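Local coordinates for protein probable manganase-dependent inorganic pyrophosphatase (Clostridium perfringens, PDB 3L2B) that probably hydrolyses inorganic pyrophosphate as a manganese-dependent family II enzyme, with a CBS and DRTGG regulatory region that binds the activator diadenosine tetraphosphate, at residues 25-30 against 82-87; 73-78 against 184-189; 105-110 against 124-129; 143-148 against 168-173. All coordinates share one frame; numbering follows the deposited sequence.

Interaction 1. Residues 25-30 against 82-87; sequences SLKMAW and ILDTLS
The first turn of helix 26-35 meets the last turn of helix 79-85, mainly through polar side chains and the aliphatic parts of Lys-27 and Met-28. Lys-27 leads the way. Its CB points at the other helix and lies 4.4 Å from OG1 of Thr-85. CG stands anti to the backbone N (chi1 -169°), and a bend at chi2 turns the rest of the chain obliquely across Asp-84. CD of Lys-27 comes 3.5 Å from OD2 of Asp-84. At the tip, NZ of Lys-27 makes a long salt bridge of 3.9 Å to the same OD2 of Asp-84. Asp-84 reaches across because its CG is also anti to the backbone N (chi1 178°). OD2 of Asp-84 meets CG of Met-28 too, at 4.0 Å.

Ser-25 is the N-cap of helix 26-35. Its OG accepts from the backbone N of Met-28 at 3.0 Å, a nearly straight bond. Thr-85 OG1 is turned to its own helix, where it bonds to the backbone O of Asn-81. Helix 79-85 itself ends in a Schellman motif, with Ser-87 as its positive-phi residue.

The contact joins a helix of the first CBS domain to a helix of the DRTGG domain. No hydrogen bond crosses it. One long, partly exposed ion pair probably gives modest attraction, and the aspartate may also interact favourably with the nearby helix N terminus.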
loop_
_atom_site.group_PDB
_atom_site.type_symbol
_atom_site.label_atom_id
_atom_site.label_comp_id
_atom_site.label_asym_id
_atom_site.label_seq_id
_atom_site.Cartn_x
_atom_site.Cartn_y
_atom_site.Cartn_z
ATOM N N SER A 25 -6.366 10.896 8.033
ATOM C CA SER A 25 -5.872 10.111 6.860
ATOM C C SER A 25 -4.990 8.942 7.274
ATOM O O SER A 25 -4.329 8.988 8.314
ATOM C CB SER A 25 -5.044 10.974 5.916
ATOM O OG SER A 25 -3.822 11.292 6.533
ATOM N N LEU A 26 -4.944 7.929 6.420
ATOM C CA LEU A 26 -4.029 6.774 6.624
ATOM C C LEU A 26 -2.593 7.201 6.745
ATOM O O LEU A 26 -1.816 6.619 7.510
ATOM C CB LEU A 26 -4.118 5.788 5.490
ATOM C CG LEU A 26 -5.432 5.041 5.367
ATOM C CD1 LEU A 26 -5.301 3.937 4.278
ATOM C CD2 LEU A 26 -5.873 4.482 6.700
ATOM N N LYS A 27 -2.251 8.243 6.003
ATOM C CA LYS A 27 -0.886 8.767 6.028
ATOM C C LYS A 27 -0.528 9.293 7.416
ATOM O O LYS A 27 0.543 9.008 7.963
ATOM C CB LYS A 27 -0.741 9.918 5.038
ATOM C CG LYS A 27 0.696 10.353 4.804
ATOM C CD LYS A 27 0.805 11.872 4.709
ATOM C CE LYS A 27 2.177 12.317 4.202
ATOM N NZ LYS A 27 2.391 13.802 4.353
ATOM N N MET A 28 -1.409 10.145 7.930
ATOM C CA MET A 28 -1.215 10.769 9.252
ATOM C C MET A 28 -1.264 9.739 10.340
ATOM O O MET A 28 -0.579 9.861 11.341
ATOM C CB MET A 28 -2.285 11.836 9.548
ATOM C CG MET A 28 -2.113 13.174 8.796
ATOM S SD MET A 28 -3.352 14.446 9.283
ATOM C CE MET A 28 -4.857 13.914 8.413
ATOM N N ALA A 29 -2.108 8.729 10.148
ATOM C CA ALA A 29 -2.289 7.697 11.158
ATOM C C ALA A 29 -0.961 6.955 11.280
ATOM O O ALA A 29 -0.438 6.748 12.375
ATOM C CB ALA A 29 -3.451 6.731 10.798
ATOM N N TRP A 30 -0.392 6.617 10.133
ATOM C CA TRP A 30 0.821 5.807 10.100
ATOM C C TRP A 30 2.029 6.540 10.654
ATOM O O TRP A 30 2.859 5.941 11.339
ATOM C CB TRP A 30 1.091 5.280 8.681
ATOM C CG TRP A 30 2.457 4.753 8.494
ATOM C CD1 TRP A 30 3.458 5.358 7.829
ATOM C CD2 TRP A 30 2.989 3.520 8.998
ATOM N NE1 TRP A 30 4.582 4.586 7.865
ATOM C CE2 TRP A 30 4.324 3.445 8.570
ATOM C CE3 TRP A 30 2.459 2.468 9.748
ATOM C CZ2 TRP A 30 5.156 2.351 8.859
ATOM C CZ3 TRP A 30 3.279 1.386 10.048
ATOM C CH2 TRP A 30 4.618 1.340 9.605
ATOM N N ILE A 82 -6.840 14.614 1.054
ATOM C CA ILE A 82 -6.227 14.520 -0.256
ATOM C C ILE A 82 -5.180 15.617 -0.392
ATOM O O ILE A 82 -4.050 15.360 -0.838
ATOM C CB ILE A 82 -7.253 14.629 -1.404
ATOM C CG1 ILE A 82 -8.175 13.415 -1.426
ATOM C CG2 ILE A 82 -6.548 14.701 -2.739
ATOM C CD1 ILE A 82 -9.472 13.606 -2.257
ATOM N N LEU A 83 -5.533 16.837 0.019
ATOM C CA LEU A 83 -4.571 17.953 -0.058
ATOM C C LEU A 83 -3.305 17.620 0.723
ATOM O O LEU A 83 -2.204 17.826 0.229
ATOM C CB LEU A 83 -5.142 19.278 0.458
ATOM C CG LEU A 83 -6.095 20.023 -0.478
ATOM C CD1 LEU A 83 -6.727 21.238 0.263
ATOM C CD2 LEU A 83 -5.394 20.454 -1.761
ATOM N N ASP A 84 -3.464 17.091 1.931
ATOM C CA ASP A 84 -2.312 16.781 2.794
ATOM C C ASP A 84 -1.447 15.690 2.182
ATOM O O ASP A 84 -0.237 15.801 2.137
ATOM C CB ASP A 84 -2.759 16.288 4.172
ATOM C CG ASP A 84 -1.566 15.905 5.074
ATOM O OD1 ASP A 84 -0.912 16.824 5.605
ATOM O OD2 ASP A 84 -1.259 14.696 5.248
ATOM N N THR A 85 -2.102 14.631 1.716
ATOM C CA THR A 85 -1.428 13.438 1.234
ATOM C C THR A 85 -0.620 13.731 -0.030
ATOM O O THR A 85 0.449 13.201 -0.225
ATOM C CB THR A 85 -2.443 12.306 0.919
ATOM O OG1 THR A 85 -3.204 12.019 2.099
ATOM C CG2 THR A 85 -1.719 11.041 0.449
ATOM N N LEU A 86 -1.149 14.584 -0.887
ATOM C CA LEU A 86 -0.490 14.912 -2.155
ATOM C C LEU A 86 0.322 16.199 -2.036
ATOM O O LEU A 86 0.857 16.708 -3.016
ATOM C CB LEU A 86 -1.526 15.031 -3.270
ATOM C CG LEU A 86 -2.300 13.741 -3.570
ATOM C CD1 LEU A 86 -3.323 13.976 -4.695
ATOM C CD2 LEU A 86 -1.332 12.622 -3.944
ATOM N N SER A 87 0.412 16.711 -0.815
ATOM C CA SER A 87 1.007 18.039 -0.550
ATOM C C SER A 87 0.523 19.033 -1.595
ATOM O O SER A 87 1.297 19.736 -2.234
ATOM C CB SER A 87 2.536 17.976 -0.533
ATOM O OG SER A 87 3.000 17.046 0.441
#

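Interaction 2. Residues 73-78 against 184-189; sequences AKSATS and SLPVDY
Polar bonds come first, and they lie within residues 73-78. OG1 of Thr-77 donates to OG of Ser-75 at 2.7 Å. The backbone N of Thr-77 adds a weak bond to the same oxygen. Ser-75 OG is in turn bonded to the backbone O of Ile-71. The chi1 of Ser-75, 68°, sets OG between its own backbone N and carbonyl carbon. The turn itself is a Schellman motif that ends helix 71-74, with Ala-76 at positive phi.

One aromatic contact crosses the gap. CB of Ser-75 sits over a face of the Tyr-189 ring, 3.8 Å from its centroid and offset toward the rim, as a CH-pi interaction. The ring gets there with CG anti to the backbone N (chi1 -175°). Its tip crosses Lys-74 obliquely, with OH of Tyr-189 3.7 Å from CB of Lys-74.

The rest is van der Waals packing around the two hydroxyls. CD2 of Leu-185 touches both OG of Ser-75 and OG1 of Thr-77, each at 3.3 Å. CD of Pro-186 lies 3.2 Å from OG1 of Thr-77. The methyl CG2 of Thr-77, anti to the backbone N, rests 3.5 Å from the backbone O of Ser-184. That carbonyl accepts a hydrogen bond from ND2 of Asn-81.

The contact packs the turn after helix 71-74 on the link into the weakly bonded helix around 187-190, where the second CBS domain begins. With no hydrogen bond between the segments, the hydroxyls bond on their own side, and carbon atoms of Leu-185 and Pro-186 cover them.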
loop_
_atom_site.group_PDB
_atom_site.type_symbol
_atom_site.label_atom_id
_atom_site.label_comp_id
_atom_site.label_asym_id
_atom_site.label_seq_id
_atom_site.Cartn_x
_atom_site.Cartn_y
_atom_site.Cartn_z
ATOM N N ALA A 73 -15.230 7.754 -3.040
ATOM C CA ALA A 73 -16.675 7.956 -2.862
ATOM C C ALA A 73 -17.163 7.141 -1.685
ATOM O O ALA A 73 -17.841 7.639 -0.772
ATOM C CB ALA A 73 -17.449 7.556 -4.136
ATOM N N LYS A 74 -16.793 5.870 -1.713
ATOM C CA LYS A 74 -17.262 4.926 -0.695
ATOM C C LYS A 74 -16.783 5.339 0.679
ATOM O O LYS A 74 -17.422 5.026 1.682
ATOM C CB LYS A 74 -16.796 3.496 -1.003
ATOM C CG LYS A 74 -17.539 2.823 -2.170
ATOM C CD LYS A 74 -17.366 1.287 -2.130
ATOM C CE LYS A 74 -18.506 0.528 -2.864
ATOM N NZ LYS A 74 -18.804 1.037 -4.247
ATOM N N SER A 75 -15.647 6.032 0.725
ATOM C CA SER A 75 -15.018 6.391 2.000
ATOM C C SER A 75 -15.303 7.829 2.390
ATOM O O SER A 75 -14.839 8.310 3.419
ATOM C CB SER A 75 -13.499 6.212 1.912
ATOM O OG SER A 75 -12.918 7.162 1.015
ATOM N N ALA A 76 -16.007 8.544 1.530
ATOM C CA ALA A 76 -16.194 9.986 1.733
ATOM C C ALA A 76 -14.883 10.700 2.064
ATOM O O ALA A 76 -14.863 11.579 2.920
ATOM C CB ALA A 76 -17.216 10.240 2.869
ATOM N N THR A 77 -13.790 10.319 1.405
ATOM C CA THR A 77 -12.511 10.985 1.677
ATOM C C THR A 77 -12.668 12.489 1.480
ATOM O O THR A 77 -13.301 12.961 0.524
ATOM C CB THR A 77 -11.340 10.441 0.808
ATOM O OG1 THR A 77 -11.075 9.080 1.156
ATOM C CG2 THR A 77 -10.047 11.258 1.035
ATOM N N SER A 78 -12.124 13.229 2.423
ATOM C CA SER A 78 -12.232 14.692 2.448
ATOM C C SER A 78 -11.202 15.302 1.542
ATOM O O SER A 78 -10.169 14.715 1.267
ATOM C CB SER A 78 -12.000 15.224 3.858
ATOM O OG SER A 78 -10.602 15.252 4.118
ATOM N N SER A 184 -4.789 8.789 1.519
ATOM C CA SER A 184 -5.564 9.917 1.962
ATOM C C SER A 184 -6.870 9.437 2.594
ATOM O O SER A 184 -7.563 10.212 3.247
ATOM C CB SER A 184 -5.822 10.860 0.772
ATOM O OG SER A 184 -6.816 10.299 -0.013
ATOM N N LEU A 185 -7.176 8.146 2.430
ATOM C CA LEU A 185 -8.389 7.544 3.002
ATOM C C LEU A 185 -8.539 7.787 4.517
ATOM O O LEU A 185 -7.584 7.626 5.285
ATOM C CB LEU A 185 -8.431 6.024 2.779
ATOM C CG LEU A 185 -8.558 5.532 1.335
ATOM C CD1 LEU A 185 -8.515 4.003 1.252
ATOM C CD2 LEU A 185 -9.798 6.045 0.729
ATOM N N PRO A 186 -9.760 8.101 4.971
ATOM C CA PRO A 186 -9.922 8.231 6.431
ATOM C C PRO A 186 -9.866 6.910 7.150
ATOM O O PRO A 186 -10.349 5.911 6.643
ATOM C CB PRO A 186 -11.331 8.837 6.583
ATOM C CG PRO A 186 -12.097 8.361 5.362
ATOM C CD PRO A 186 -11.032 8.195 4.249
ATOM N N VAL A 187 -9.281 6.913 8.344
ATOM C CA VAL A 187 -9.058 5.668 9.053
ATOM C C VAL A 187 -10.365 4.897 9.248
ATOM O O VAL A 187 -10.346 3.653 9.240
ATOM C CB VAL A 187 -8.287 5.852 10.401
ATOM C CG1 VAL A 187 -6.811 6.273 10.136
ATOM C CG2 VAL A 187 -8.976 6.837 11.272
ATOM N N ASP A 188 -11.500 5.598 9.373
ATOM C CA ASP A 188 -12.773 4.908 9.670
ATOM C C ASP A 188 -13.299 4.114 8.496
ATOM O O ASP A 188 -14.169 3.266 8.664
ATOM C CB ASP A 188 -13.863 5.837 10.245
ATOM C CG ASP A 188 -14.472 6.767 9.205
ATOM O OD1 ASP A 188 -15.537 7.319 9.482
ATOM O OD2 ASP A 188 -13.865 6.996 8.145
ATOM N N TYR A 189 -12.750 4.342 7.308
ATOM C CA TYR A 189 -13.095 3.463 6.188
ATOM C C TYR A 189 -12.359 2.141 6.283
ATOM O O TYR A 189 -12.832 1.123 5.808
ATOM C CB TYR A 189 -12.763 4.087 4.851
ATOM C CG TYR A 189 -13.212 3.248 3.655
ATOM C CD1 TYR A 189 -14.557 3.041 3.396
ATOM C CD2 TYR A 189 -12.286 2.674 2.790
ATOM C CE1 TYR A 189 -14.980 2.302 2.272
ATOM C CE2 TYR A 189 -12.695 1.911 1.671
ATOM C CZ TYR A 189 -14.039 1.739 1.414
ATOM O OH TYR A 189 -14.450 1.003 0.314
#

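Interaction 3. Residues 105-110 against 124-129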
loop_
_atom_site.group_PDB
_atom_site.type_symbol
_atom_site.label_atom_id
_atom_site.label_comp_id
_atom_site.label_asym_id
_atom_site.label_seq_id
_atom_site.Cartn_x
_atom_site.Cartn_y
_atom_site.Cartn_z
ATOM N N VAL A 105 -8.708 8.501 -12.364
ATOM C CA VAL A 105 -8.278 8.177 -13.690
ATOM C C VAL A 105 -7.151 9.105 -14.065
ATOM O O VAL A 105 -7.216 10.331 -13.842
ATOM C CB VAL A 105 -9.410 8.356 -14.724
ATOM C CG1 VAL A 105 -8.856 8.228 -16.151
ATOM C CG2 VAL A 105 -10.496 7.314 -14.534
ATOM N N VAL A 106 -6.108 8.530 -14.620
ATOM C CA VAL A 106 -5.024 9.336 -15.174
ATOM C C VAL A 106 -5.460 9.780 -16.559
ATOM O O VAL A 106 -5.811 8.957 -17.417
ATOM C CB VAL A 106 -3.708 8.548 -15.254
ATOM C CG1 VAL A 106 -2.621 9.362 -15.981
ATOM C CG2 VAL A 106 -3.263 8.143 -13.845
ATOM N N ALA A 107 -5.462 11.087 -16.756
ATOM C CA ALA A 107 -5.808 11.668 -18.047
ATOM C C ALA A 107 -4.555 11.746 -18.914
ATOM O O ALA A 107 -3.913 12.792 -18.976
ATOM C CB ALA A 107 -6.399 13.037 -17.874
ATOM N N ALA A 108 -4.222 10.627 -19.554
ATOM C CA ALA A 108 -3.020 10.489 -20.409
ATOM C C ALA A 108 -3.322 10.757 -21.885
ATOM O O ALA A 108 -2.448 11.123 -22.666
ATOM C CB ALA A 108 -2.401 9.071 -20.253
ATOM N N MET A 109 -4.581 10.593 -22.240
ATOM C CA MET A 109 -4.998 10.583 -23.636
ATOM C C MET A 109 -4.918 11.997 -24.264
ATOM O O MET A 109 -4.416 12.939 -23.649
ATOM C CB MET A 109 -6.416 9.995 -23.746
ATOM C CG MET A 109 -6.679 8.783 -22.803
ATOM S SD MET A 109 -7.434 9.286 -21.208
ATOM C CE MET A 109 -7.536 7.774 -20.244
ATOM N N GLN A 110 -5.393 12.117 -25.501
ATOM C CA GLN A 110 -5.541 13.418 -26.176
ATOM C C GLN A 110 -6.908 14.007 -25.841
ATOM O O GLN A 110 -7.885 13.276 -25.680
ATOM C CB GLN A 110 -5.414 13.289 -27.701
ATOM C CG GLN A 110 -3.987 13.212 -28.213
ATOM C CD GLN A 110 -3.902 13.399 -29.725
ATOM O OE1 GLN A 110 -4.814 13.020 -30.465
ATOM N NE2 GLN A 110 -2.797 13.978 -30.189
ATOM N N ALA A 124 -9.741 13.187 -11.845
ATOM C CA ALA A 124 -8.789 13.144 -12.957
ATOM C C ALA A 124 -7.424 13.652 -12.582
ATOM O O ALA A 124 -7.269 14.745 -12.098
ATOM C CB ALA A 124 -9.320 13.931 -14.147
ATOM N N ILE A 125 -6.425 12.826 -12.831
ATOM C CA ILE A 125 -5.046 13.224 -12.655
ATOM C C ILE A 125 -4.517 13.633 -14.004
ATOM O O ILE A 125 -4.539 12.858 -14.938
ATOM C CB ILE A 125 -4.207 12.088 -12.090
ATOM C CG1 ILE A 125 -4.691 11.737 -10.682
ATOM C CG2 ILE A 125 -2.764 12.485 -12.110
ATOM C CD1 ILE A 125 -4.203 10.395 -10.207
ATOM N N ALA A 126 -4.067 14.883 -14.086
ATOM C CA ALA A 126 -3.721 15.531 -15.350
ATOM C C ALA A 126 -2.432 16.299 -15.256
ATOM O O ALA A 126 -2.029 16.739 -14.182
ATOM C CB ALA A 126 -4.835 16.505 -15.761
ATOM N N GLY A 127 -1.811 16.488 -16.410
ATOM C CA GLY A 127 -0.602 17.299 -16.516
ATOM C C GLY A 127 -0.849 18.777 -16.746
ATOM O O GLY A 127 -1.929 19.302 -16.493
ATOM N N ASP A 128 0.192 19.403 -17.283
ATOM C CA ASP A 128 0.324 20.859 -17.456
ATOM C C ASP A 128 -0.545 21.381 -18.601
ATOM O O ASP A 128 -0.820 22.592 -18.702
ATOM C CB ASP A 128 1.797 21.194 -17.766
ATOM C CG ASP A 128 2.184 22.615 -17.387
ATOM O OD1 ASP A 128 1.300 23.502 -17.310
ATOM O OD2 ASP A 128 3.396 22.844 -17.174
ATOM N N ARG A 129 -0.963 20.474 -19.473
ATOM C CA ARG A 129 -1.675 20.870 -20.685
ATOM C C ARG A 129 -2.996 21.546 -20.337
ATOM O O ARG A 129 -3.865 20.934 -19.705
ATOM C CB ARG A 129 -1.913 19.650 -21.599
ATOM C CG ARG A 129 -0.631 19.006 -22.170
ATOM C CD ARG A 129 -0.959 17.909 -23.212
ATOM N NE ARG A 129 -1.771 18.432 -24.326
ATOM C CZ ARG A 129 -2.422 17.688 -25.222
ATOM N NH1 ARG A 129 -2.377 16.356 -25.175
ATOM N NH2 ARG A 129 -3.133 18.287 -26.171
HETATM O O HOH W 1 -1.429 13.555 -23.967
#
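Two parallel strands of the DRTGG domain, 104-106 and 123-126, run side by side here and then part. The close end is backbone. N of Ile-125 donates to O of Val-105 at 2.8 Å, in the carbonyl plane and nearly straight at 171°. N of Ala-107 donates to O of Ile-125 at 2.7 Å, close to the C=O axis. CA of Ala-124 adds a CA-H...O contact to the same O of Val-105, at 3.3 Å.

The side chains here are buried. CB of Ala-107 lies 3.5 Å from O of Ile-125. Val-106 and Ile-125 share a sheet face, with CG2 of the valine 4.4 Å from CD1 of the isoleucine. Ser-178 of helix 174-180 covers both. Leu-136 of helix 130-138 lies against Ala-107, Ala-124 and Ala-126.

Past Ala-107, the centre of an inverse gamma turn, the chains diverge. The CA atoms of Gln-110 and Arg-129 are 10.0 Å apart. A water bridges this end. It lies 2.9 Å from O of Ala-108, to which it can donate, and at the guanidinium edge of Arg-129, accepting weakly from NH1. Arg-129 also packs on Gln-110 of the second subunit.

The buried end is thus held by short backbone bonds between apolar residues. The open end is bridged by a single water with one weak bond, and Arg-129 is held mainly by its salt bridge to Glu-131, beside the subunit interface.

Interaction 4. Residues 143-148 against 168-173; sequences LLIVTG and ITTPHD
Four backbone hydrogen bonds join residues 143-148 to 168-173. N of Val-146 donates to O of Ile-168 at 2.9 Å in the carbonyl plane, almost perfectly straight at 179°. N of Ile-168 reaches O of Leu-144 at 2.8 Å, and N of Thr-170 reaches O of Val-146 at 2.9 Å. Both lie nearly along the C=O axis. The fourth bond differs. N of Gly-148 approaches O of His-172 at 3.1 Å from above the carbonyl plane, 55° out of it.

An ST turn shapes this last part: OG1 of Thr-170 accepts from N of His-172. The same OG1 also bonds O of Leu-86. Thr-147 stands beside the turn, with its CB 3.2 Å from O of His-172.

Packing follows on the sheet face of Ile-145 and Ile-168. These two lie side by side and point the same way, with CG2 of Ile-145 4.0 Å from CG1 of Ile-168. That CG2 also meets the methyl of Thr-170. CG2 of Ile-168 touches CD1 of Leu-143 at 4.2 Å. Ile-82 of helix 79-85 packs on both Leu-143 and Ile-168.

The segments hold strand 143-146 and the end of strand 166-169, the parallel strands of a beta-alpha-beta unit whose crossover is helix 154-163. Gly-148 is held by a backbone bond and the turn at 170-172 by the Thr-170 hydroxyl, while branched aliphatic chains fill the buried face.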
loop_
_atom_site.group_PDB
_atom_site.type_symbol
_atom_site.label_atom_id
_atom_site.label_comp_id
_atom_site.label_asym_id
_atom_site.label_seq_id
_atom_site.Cartn_x
_atom_site.Cartn_y
_atom_site.Cartn_z
ATOM N N LEU A 143 -13.222 16.428 -9.374
ATOM C CA LEU A 143 -11.899 16.867 -8.888
ATOM C C LEU A 143 -10.843 16.756 -9.948
ATOM O O LEU A 143 -10.593 15.672 -10.491
ATOM C CB LEU A 143 -11.466 16.100 -7.648
ATOM C CG LEU A 143 -10.101 16.439 -7.035
ATOM C CD1 LEU A 143 -10.019 17.932 -6.683
ATOM C CD2 LEU A 143 -9.822 15.563 -5.808
ATOM N N LEU A 144 -10.226 17.902 -10.215
ATOM C CA LEU A 144 -9.067 18.001 -11.089
ATOM C C LEU A 144 -7.790 18.117 -10.267
ATOM O O LEU A 144 -7.616 19.052 -9.505
ATOM C CB LEU A 144 -9.218 19.187 -12.029
ATOM C CG LEU A 144 -8.113 19.406 -13.074
ATOM C CD1 LEU A 144 -7.892 18.167 -13.900
ATOM C CD2 LEU A 144 -8.483 20.593 -13.959
ATOM N N ILE A 145 -6.924 17.108 -10.404
ATOM C CA ILE A 145 -5.606 17.114 -9.784
ATOM C C ILE A 145 -4.544 17.359 -10.859
ATOM O O ILE A 145 -4.301 16.515 -11.710
ATOM C CB ILE A 145 -5.318 15.803 -9.036
ATOM C CG1 ILE A 145 -6.509 15.389 -8.178
ATOM C CG2 ILE A 145 -4.127 15.941 -8.125
ATOM C CD1 ILE A 145 -6.241 14.181 -7.271
ATOM N N VAL A 146 -3.919 18.529 -10.804
ATOM C CA VAL A 146 -2.842 18.876 -11.732
ATOM C C VAL A 146 -1.511 18.480 -11.122
ATOM O O VAL A 146 -1.220 18.819 -9.963
ATOM C CB VAL A 146 -2.849 20.359 -12.129
ATOM C CG1 VAL A 146 -1.708 20.661 -13.134
ATOM C CG2 VAL A 146 -4.221 20.758 -12.719
ATOM N N THR A 147 -0.732 17.721 -11.899
ATOM C CA THR A 147 0.564 17.181 -11.454
ATOM C C THR A 147 1.693 18.160 -11.749
ATOM O O THR A 147 1.498 19.187 -12.388
ATOM C CB THR A 147 0.942 15.823 -12.173
ATOM O OG1 THR A 147 1.077 16.026 -13.580
ATOM C CG2 THR A 147 -0.095 14.761 -11.976
ATOM N N GLY A 148 2.875 17.804 -11.283
ATOM C CA GLY A 148 4.108 18.495 -11.647
ATOM C C GLY A 148 4.367 19.807 -10.939
ATOM O O GLY A 148 5.386 20.455 -11.192
ATOM N N ILE A 168 -7.045 21.196 -7.724
ATOM C CA ILE A 168 -5.875 21.272 -6.894
ATOM C C ILE A 168 -4.622 20.937 -7.680
ATOM O O ILE A 168 -4.677 20.428 -8.798
ATOM C CB ILE A 168 -5.985 20.340 -5.686
ATOM C CG1 ILE A 168 -5.890 18.865 -6.128
ATOM C CG2 ILE A 168 -7.293 20.612 -4.928
ATOM C CD1 ILE A 168 -6.000 17.856 -4.971
ATOM N N THR A 169 -3.492 21.245 -7.063
ATOM C CA THR A 169 -2.192 21.049 -7.679
ATOM C C THR A 169 -1.228 20.389 -6.719
ATOM O O THR A 169 -1.037 20.843 -5.594
ATOM C CB THR A 169 -1.572 22.391 -8.117
ATOM O OG1 THR A 169 -2.360 22.949 -9.175
ATOM C CG2 THR A 169 -0.134 22.168 -8.627
ATOM N N THR A 170 -0.614 19.310 -7.182
ATOM C CA THR A 170 0.391 18.617 -6.386
ATOM C C THR A 170 1.764 18.719 -7.033
ATOM O O THR A 170 1.863 18.858 -8.238
ATOM C CB THR A 170 0.051 17.118 -6.241
ATOM O OG1 THR A 170 1.137 16.457 -5.569
ATOM C CG2 THR A 170 -0.149 16.472 -7.606
ATOM N N PRO A 171 2.842 18.593 -6.246
ATOM C CA PRO A 171 4.154 18.612 -6.926
ATOM C C PRO A 171 4.487 17.288 -7.633
ATOM O O PRO A 171 5.367 17.207 -8.475
ATOM C CB PRO A 171 5.133 18.885 -5.780
ATOM C CG PRO A 171 4.415 18.554 -4.544
ATOM C CD PRO A 171 2.968 18.778 -4.790
ATOM N N HIS A 172 3.711 16.267 -7.334
ATOM C CA HIS A 172 4.063 14.904 -7.716
ATOM C C HIS A 172 3.690 14.644 -9.138
ATOM O O HIS A 172 2.722 15.201 -9.640
ATOM C CB HIS A 172 3.331 13.932 -6.803
ATOM C CG HIS A 172 3.744 14.038 -5.381
ATOM N ND1 HIS A 172 5.063 13.997 -5.000
ATOM C CD2 HIS A 172 3.024 14.173 -4.246
ATOM C CE1 HIS A 172 5.139 14.078 -3.683
ATOM N NE2 HIS A 172 3.916 14.193 -3.202
ATOM N N ASP A 173 4.447 13.775 -9.799
ATOM C CA ASP A 173 4.042 13.302 -11.118
ATOM C C ASP A 173 2.892 12.299 -10.999
ATOM O O ASP A 173 2.489 11.930 -9.892
ATOM C CB ASP A 173 5.211 12.738 -11.942
ATOM C CG ASP A 173 5.742 11.406 -11.432
ATOM O OD1 ASP A 173 5.415 10.968 -10.303
ATOM O OD2 ASP A 173 6.537 10.800 -12.199
#

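Overall arrangement
From the N terminus, helix 26-35 of the first CBS domain is the first element used. Interaction 1 closes its loop at helix 79-85. Interaction 2 opens inside that loop, at 73-78, and closes only at 184-189, so the two cross. They touch where Leu-26 N meets Leu-185 O. Interactions 3 and 4 follow in series, and both nest inside the loop of interaction 2. They share one sheet, with strands 123-126 and 143-146 as neighbours. Interaction 1 touches interaction 4 through the end of helix 79-85 and the turn at 170-172. Interaction 1 thus joins CBS and DRTGG helices, interaction 2 packs the turn after helix 71-74 on the lead into the second CBS domain, and 3 and 4 pair strands of the DRTGG sheet.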